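Local coordinates for lactate racemase apoprotein (Thermoanaerobacterium thermosaccharolyticum, PDB 2YJG), which interconverts the D- and L-isomers of lactate, working as a homodimer with a nickel pincer complex derived from nicotinic acid mononucleotide as cofactor, at residues A[87-90]-A[91-94]; A[337-340]-A[341-344]; A[397-400]-A[401-405]. All blocks are in the same frame, centred on the assembly; numbering follows the deposited sequence.

How the contacts relate
All three contacts are local ones between side chains along or at the end of a helix, and all lie away from the residues assigned to catalysis and cofactor binding. Contact 1 (87-94) closes helix 79-91 in the N-terminal family region; contacts 2 and 3 belong to helices 338-346 and 395-405 of the C-terminal one. The centre of contact 1 is about 54 Å from that of contact 2 and about 60 Å from that of contact 3, across the centre of the chain. Contacts 2 and 3 are nearer, with centres about 25 Å and nearest atoms about 13 Å apart. In contact 1 the Arg91 side chain is about 10 Å from a bound magnesium ion.

Contact 1 of 3, residues A[87-90]-A[91-94]; sequences LDEI and RKKN
The ends of the Asp88 and Lys92 side chains, four residues apart, meet at a slant in a long salt bridge, OD2 of Asp88 to NZ of Lys92, at 3.7 Å. A water beside the pair bridges it, donating to Asp88 OD2 (2.6 Å) and accepting from Lys92 NZ (2.8 Å). The Lys92 chain bends at its last torsion (chi4 -85°), which turns NZ toward Asp88 while its CE brushes Glu89 OE1 at 3.4 Å. Glu89 OE1 has a stronger mate in a salt bridge with Arg55. On another flank Leu87 and Arg91 run side by side, with CB of Leu87 3.8 Å from NH1 of Arg91. A methyl of the leucine, CD2, lies over one face of the guanidinium, an apolar contact that takes no N-H, and NH1 pairs with Glu128, a residue of the magnesium site.

Behind these side chains the helix is ending. Arg91 N donates only weakly, to Leu87 O and Asp88 O, whereas Lys92 N makes an i to i-3 bond to Glu89 O at 3.3 Å. A type I turn from Arg91 to Asn94 follows, and a second water accepts from Lys93 N and donates to Ile90 O at 2.8 Å. Asn94 ND2 reaches Ala60 O and Lys63 O, tying the turn to a neighbouring loop. Leu87 and Ile90, apolar as suits their buried side, pack on Ile68 and Val99, joining the helix end to strands 66-71 and 99-104 of the mixed sheet. Positive side chains near a helix C-terminus, each with an acidic partner (Asp58 for Lys93), would probably interact favourably with its dipole; the bridging water supplements the long Asp88-Lys92 salt bridge, whose direct attraction is probably modest.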
loop_
_atom_site.group_PDB
_atom_site.type_symbol
_atom_site.label_atom_id
_atom_site.label_comp_id
_atom_site.label_asym_id
_atom_site.label_seq_id
_atom_site.Cartn_x
_atom_site.Cartn_y
_atom_site.Cartn_z
ATOM N N LEU A 87 4.590 -10.606 14.476
ATOM C CA LEU A 87 5.689 -9.621 14.439
ATOM C C LEU A 87 6.097 -9.184 15.842
ATOM O O LEU A 87 7.271 -9.010 16.126
ATOM C CB LEU A 87 5.249 -8.408 13.625
ATOM C CG LEU A 87 5.025 -8.660 12.136
ATOM C CD1 LEU A 87 4.143 -7.565 11.486
ATOM C CD2 LEU A 87 6.341 -8.804 11.423
ATOM N N ASP A 88 5.131 -8.980 16.712
ATOM C CA ASP A 88 5.439 -8.615 18.102
ATOM C C ASP A 88 6.198 -9.751 18.783
ATOM O O ASP A 88 7.215 -9.516 19.443
ATOM C CB ASP A 88 4.180 -8.247 18.881
ATOM C CG ASP A 88 4.482 -7.605 20.225
ATOM O OD1 ASP A 88 5.039 -6.498 20.227
ATOM O OD2 ASP A 88 4.160 -8.200 21.278
ATOM N N GLU A 89 5.710 -10.981 18.620
ATOM C CA GLU A 89 6.374 -12.179 19.170
ATOM C C GLU A 89 7.824 -12.335 18.679
ATOM O O GLU A 89 8.731 -12.556 19.460
ATOM C CB GLU A 89 5.549 -13.432 18.794
ATOM C CG GLU A 89 6.134 -14.784 19.213
ATOM C CD GLU A 89 6.100 -15.029 20.743
ATOM O OE1 GLU A 89 5.460 -14.239 21.476
ATOM O OE2 GLU A 89 6.678 -16.039 21.173
ATOM N N ILE A 90 8.020 -12.252 17.365
ATOM C CA ILE A 90 9.342 -12.179 16.770
ATOM C C ILE A 90 10.252 -11.107 17.420
ATOM O O ILE A 90 11.441 -11.363 17.561
ATOM C CB ILE A 90 9.247 -11.934 15.254
ATOM C CG1 ILE A 90 8.780 -13.231 14.540
ATOM C CG2 ILE A 90 10.588 -11.482 14.667
ATOM C CD1 ILE A 90 8.168 -13.070 13.101
ATOM N N ARG A 91 9.697 -9.960 17.764
ATOM C CA ARG A 91 10.496 -8.796 18.206
ATOM C C ARG A 91 10.759 -8.822 19.703
ATOM O O ARG A 91 11.619 -8.069 20.200
ATOM C CB ARG A 91 9.835 -7.490 17.776
ATOM C CG ARG A 91 9.976 -7.289 16.247
ATOM C CD ARG A 91 9.187 -6.058 15.706
ATOM N NE ARG A 91 9.553 -5.809 14.323
ATOM C CZ ARG A 91 8.749 -5.455 13.333
ATOM N NH1 ARG A 91 7.432 -5.320 13.491
ATOM N NH2 ARG A 91 9.274 -5.266 12.131
ATOM N N LYS A 92 10.074 -9.720 20.411
ATOM C CA LYS A 92 10.158 -9.731 21.867
ATOM C C LYS A 92 11.604 -9.887 22.355
ATOM O O LYS A 92 12.023 -9.232 23.332
ATOM C CB LYS A 92 9.244 -10.803 22.442
ATOM C CG LYS A 92 7.813 -10.366 22.600
ATOM C CD LYS A 92 7.031 -11.464 23.308
ATOM C CE LYS A 92 5.500 -11.280 23.181
ATOM N NZ LYS A 92 4.918 -10.371 24.217
ATOM N N LYS A 93 12.380 -10.725 21.694
ATOM C CA LYS A 93 13.762 -10.884 22.093
ATOM C C LYS A 93 14.718 -10.489 20.958
ATOM O O LYS A 93 15.882 -10.825 20.992
ATOM C CB LYS A 93 13.996 -12.300 22.656
ATOM C CG LYS A 93 13.225 -12.602 23.920
ATOM C CD LYS A 93 13.499 -14.071 24.419
ATOM C CE LYS A 93 13.092 -14.304 25.893
ATOM N NZ LYS A 93 13.256 -15.756 26.242
ATOM N N ASN A 94 14.218 -9.689 19.993
ATOM C CA ASN A 94 14.949 -9.285 18.794
ATOM C C ASN A 94 14.307 -8.003 18.190
ATOM O O ASN A 94 13.645 -8.027 17.114
ATOM C CB ASN A 94 14.969 -10.460 17.808
ATOM C CG ASN A 94 15.918 -10.271 16.684
ATOM O OD1 ASN A 94 16.519 -9.209 16.538
ATOM N ND2 ASN A 94 16.064 -11.299 15.852
HETATM O O HOH W 1 5.479 -7.706 23.507
HETATM O O HOH W 2 12.788 -12.535 19.690
#

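Contact 2 of 3, residues A[337-340]-A[341-344]; sequences DPQD and VMNK
Asp340 and Lys344, four residues apart on helix 338-346, form the charged pair of this turn. The salt bridge from Asp340 OD2 to Lys344 NZ is long, 3.7 Å, and a water bridges the same two atoms, donating to Asp340 OD2 at 2.6 Å and accepting from Lys344 NZ at 2.9 Å. Fully extended beyond CG, the lysine chain runs past the carboxylate and brings CE to 3.6 Å from Asp340 OD2. Each end has a firmer partner just before the helix: Lys336 N donates to Asp340 OD2, and Lys344 NZ bonds Ser335 OG.

Among the hydrogen bonds, Asp337 is the N-cap: its OD1 accepts from Asp340 N at 2.8 Å, a task the short aspartate side chain can reach. Regular helical bonds then follow, from Val341 N to Asp337 O and from Lys344 N to Asp340 O (3.0 Å, 172°).

In the packing, Val341 lies on Ala364 and Phe332, Met342 on Arg365, and Pro338 on Leu367 and Phe388; proline suits the first turn, where no backbone N-H is needed. Two acidic residues here probably interact favourably with the positive end of the helix dipole, and Lys344 would offset part of the charge of Asp340.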
loop_
_atom_site.group_PDB
_atom_site.type_symbol
_atom_site.label_atom_id
_atom_site.label_comp_id
_atom_site.label_asym_id
_atom_site.label_seq_id
_atom_site.Cartn_x
_atom_site.Cartn_y
_atom_site.Cartn_z
ATOM N N ASP A 337 -17.997 -38.412 -23.243
ATOM C CA ASP A 337 -18.699 -38.692 -22.004
ATOM C C ASP A 337 -17.678 -38.587 -20.907
ATOM O O ASP A 337 -16.489 -38.393 -21.187
ATOM C CB ASP A 337 -19.355 -40.085 -22.012
ATOM C CG ASP A 337 -18.402 -41.221 -22.359
ATOM O OD1 ASP A 337 -17.181 -41.180 -22.053
ATOM O OD2 ASP A 337 -18.931 -42.231 -22.898
ATOM N N PRO A 338 -18.114 -38.713 -19.653
ATOM C CA PRO A 338 -17.117 -38.561 -18.596
ATOM C C PRO A 338 -15.960 -39.589 -18.590
ATOM O O PRO A 338 -14.844 -39.223 -18.146
ATOM C CB PRO A 338 -17.944 -38.646 -17.311
ATOM C CG PRO A 338 -19.386 -38.283 -17.756
ATOM C CD PRO A 338 -19.508 -38.638 -19.183
ATOM N N GLN A 339 -16.216 -40.848 -18.984
ATOM C CA GLN A 339 -15.176 -41.849 -19.024
ATOM C C GLN A 339 -14.111 -41.411 -20.051
ATOM O O GLN A 339 -12.926 -41.619 -19.809
ATOM C CB GLN A 339 -15.685 -43.222 -19.452
ATOM C CG GLN A 339 -14.622 -44.260 -19.453
ATOM C CD GLN A 339 -14.063 -44.509 -18.075
ATOM O OE1 GLN A 339 -12.824 -44.411 -17.824
ATOM N NE2 GLN A 339 -14.940 -44.841 -17.147
ATOM N N ASP A 340 -14.541 -40.758 -21.136
ATOM C CA ASP A 340 -13.595 -40.259 -22.171
ATOM C C ASP A 340 -12.670 -39.181 -21.510
ATOM O O ASP A 340 -11.468 -39.210 -21.655
ATOM C CB ASP A 340 -14.389 -39.697 -23.339
ATOM C CG ASP A 340 -13.574 -39.527 -24.606
ATOM O OD1 ASP A 340 -12.589 -40.250 -24.800
ATOM O OD2 ASP A 340 -13.944 -38.642 -25.398
ATOM N N VAL A 341 -13.267 -38.266 -20.755
ATOM C CA VAL A 341 -12.541 -37.236 -20.066
ATOM C C VAL A 341 -11.504 -37.835 -19.158
ATOM O O VAL A 341 -10.318 -37.445 -19.235
ATOM C CB VAL A 341 -13.461 -36.270 -19.288
ATOM C CG1 VAL A 341 -12.598 -35.327 -18.368
ATOM C CG2 VAL A 341 -14.449 -35.564 -20.297
ATOM N N MET A 342 -11.902 -38.820 -18.335
ATOM C CA MET A 342 -11.015 -39.478 -17.446
ATOM C C MET A 342 -9.859 -40.150 -18.194
ATOM O O MET A 342 -8.704 -40.002 -17.840
ATOM C CB MET A 342 -11.780 -40.487 -16.645
ATOM C CG MET A 342 -11.033 -41.256 -15.625
ATOM S SD MET A 342 -10.204 -40.298 -14.364
ATOM C CE MET A 342 -11.685 -39.947 -13.284
ATOM N N ASN A 343 -10.177 -40.851 -19.269
ATOM C CA ASN A 343 -9.159 -41.596 -19.986
ATOM C C ASN A 343 -8.080 -40.652 -20.564
ATOM O O ASN A 343 -6.882 -40.952 -20.460
ATOM C CB ASN A 343 -9.782 -42.362 -21.129
ATOM C CG ASN A 343 -10.648 -43.500 -20.665
ATOM O OD1 ASN A 343 -10.499 -43.998 -19.531
ATOM N ND2 ASN A 343 -11.522 -43.965 -21.546
ATOM N N LYS A 344 -8.527 -39.558 -21.110
ATOM C CA LYS A 344 -7.636 -38.501 -21.595
ATOM C C LYS A 344 -6.777 -37.961 -20.507
ATOM O O LYS A 344 -5.572 -37.824 -20.696
ATOM C CB LYS A 344 -8.412 -37.374 -22.257
ATOM C CG LYS A 344 -9.199 -37.770 -23.522
ATOM C CD LYS A 344 -10.025 -36.617 -24.032
ATOM C CE LYS A 344 -10.750 -36.947 -25.342
ATOM N NZ LYS A 344 -11.566 -35.762 -25.733
HETATM O O HOH W 3 -13.291 -37.317 -27.550
#

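Contact 3 of 3, residues A[397-400]-A[401-405]; sequences EALK and IAESI
Leu399 and Glu403, one turn apart, pass each other at a slant, the carboxylate oxygen OE2 of Glu403 resting 3.3 Å from CG of Leu399. Glu403 is extended beyond CG, and with CG anti to its own carbonyl carbon (chi1 -69°) the chain runs back past the preceding turn, CG lying 3.2 Å from Leu399 O. The stem passes over Leu399 O, and the carboxylate lies against the leucine branch point; OE2, the same oxygen, also forms a salt bridge with Arg21. With an alanine here, Arg21 would probably be left without its carboxylate mate and the flank of Leu399 without cover.

Lys400 and Ile401 make the second crossing. The lysine is bent at chi2, chi3 and chi4, which folds it over its neighbour: CD and NZ of Lys400 lie 3.6 Å and 3.7 Å from CD1 of Ile401. A long aliphatic chain can do this while its amine stays at the exposed surface.

Regular helical hydrogen bonds hold these side chains in step, among them Glu403 N to Leu399 O at 2.8 Å and Ala402 N to Ala398 O at 2.9 Å.

The inner face of helix 395-405 lies against the parallel sheet: Ala398 and Ala402 rest on strands 311-316 and 371-375, where small side chains let helix and sheet come close. Ile401 adds to the packing on Ile373, Ala398 also meets strand 390-392 at the sheet's edge, and Leu399 touches Leu17 of a loop.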
loop_
_atom_site.group_PDB
_atom_site.type_symbol
_atom_site.label_atom_id
_atom_site.label_comp_id
_atom_site.label_asym_id
_atom_site.label_seq_id
_atom_site.Cartn_x
_atom_site.Cartn_y
_atom_site.Cartn_z
ATOM N N GLU A 397 -37.779 -29.012 -8.904
ATOM C CA GLU A 397 -37.550 -29.612 -10.187
ATOM C C GLU A 397 -36.383 -30.589 -10.142
ATOM O O GLU A 397 -36.445 -31.619 -10.746
ATOM C CB GLU A 397 -37.254 -28.555 -11.224
ATOM C CG GLU A 397 -37.090 -29.134 -12.591
ATOM C CD GLU A 397 -36.865 -28.088 -13.688
ATOM O OE1 GLU A 397 -36.004 -27.203 -13.535
ATOM O OE2 GLU A 397 -37.548 -28.171 -14.734
ATOM N N ALA A 398 -35.326 -30.250 -9.405
ATOM C CA ALA A 398 -34.168 -31.112 -9.334
ATOM C C ALA A 398 -34.599 -32.461 -8.752
ATOM O O ALA A 398 -34.257 -33.547 -9.285
ATOM C CB ALA A 398 -33.041 -30.448 -8.534
ATOM N N LEU A 399 -35.396 -32.402 -7.692
ATOM C CA LEU A 399 -35.883 -33.643 -7.046
ATOM C C LEU A 399 -36.769 -34.473 -7.962
ATOM O O LEU A 399 -36.647 -35.702 -7.982
ATOM C CB LEU A 399 -36.596 -33.335 -5.731
ATOM C CG LEU A 399 -36.852 -34.534 -4.820
ATOM C CD1 LEU A 399 -35.531 -35.321 -4.552
ATOM C CD2 LEU A 399 -37.461 -34.048 -3.489
ATOM N N LYS A 400 -37.649 -33.815 -8.720
ATOM C CA LYS A 400 -38.494 -34.544 -9.710
ATOM C C LYS A 400 -37.616 -35.261 -10.761
ATOM O O LYS A 400 -37.888 -36.422 -11.150
ATOM C CB LYS A 400 -39.511 -33.617 -10.389
ATOM C CG LYS A 400 -39.849 -33.930 -11.881
ATOM C CD LYS A 400 -38.873 -33.253 -12.919
ATOM C CE LYS A 400 -39.563 -32.829 -14.257
ATOM N NZ LYS A 400 -39.584 -33.869 -15.376
ATOM N N ILE A 401 -36.540 -34.593 -11.198
ATOM C CA ILE A 401 -35.661 -35.210 -12.215
ATOM C C ILE A 401 -34.993 -36.435 -11.562
ATOM O O ILE A 401 -35.038 -37.518 -12.115
ATOM C CB ILE A 401 -34.612 -34.217 -12.815
ATOM C CG1 ILE A 401 -35.263 -33.070 -13.633
ATOM C CG2 ILE A 401 -33.649 -34.919 -13.726
ATOM C CD1 ILE A 401 -35.912 -33.543 -15.012
ATOM N N ALA A 402 -34.471 -36.270 -10.337
ATOM C CA ALA A 402 -33.746 -37.335 -9.641
ATOM C C ALA A 402 -34.672 -38.506 -9.492
ATOM O O ALA A 402 -34.304 -39.612 -9.808
ATOM C CB ALA A 402 -33.265 -36.891 -8.309
ATOM N N GLU A 403 -35.871 -38.239 -8.988
ATOM C CA GLU A 403 -36.884 -39.313 -8.818
ATOM C C GLU A 403 -37.171 -40.110 -10.087
ATOM O O GLU A 403 -37.340 -41.328 -10.031
ATOM C CB GLU A 403 -38.154 -38.731 -8.210
ATOM C CG GLU A 403 -37.925 -38.314 -6.742
ATOM C CD GLU A 403 -39.072 -37.525 -6.113
ATOM O OE1 GLU A 403 -40.096 -37.281 -6.768
ATOM O OE2 GLU A 403 -38.932 -37.139 -4.931
ATOM N N SER A 404 -37.212 -39.436 -11.230
ATOM C CA SER A 404 -37.350 -40.119 -12.527
ATOM C C SER A 404 -36.199 -41.107 -12.810
ATOM O O SER A 404 -36.391 -42.126 -13.441
ATOM C CB SER A 404 -37.379 -39.089 -13.646
ATOM O OG SER A 404 -36.048 -38.749 -14.020
ATOM N N ILE A 405 -35.014 -40.765 -12.336
ATOM C CA ILE A 405 -33.780 -41.522 -12.550
ATOM C C ILE A 405 -33.689 -42.701 -11.607
ATOM O O ILE A 405 -33.343 -43.800 -12.028
ATOM C CB ILE A 405 -32.541 -40.603 -12.300
ATOM C CG1 ILE A 405 -32.419 -39.558 -13.405
ATOM C CG2 ILE A 405 -31.236 -41.436 -12.185
ATOM C CD1 ILE A 405 -31.336 -38.516 -13.142
#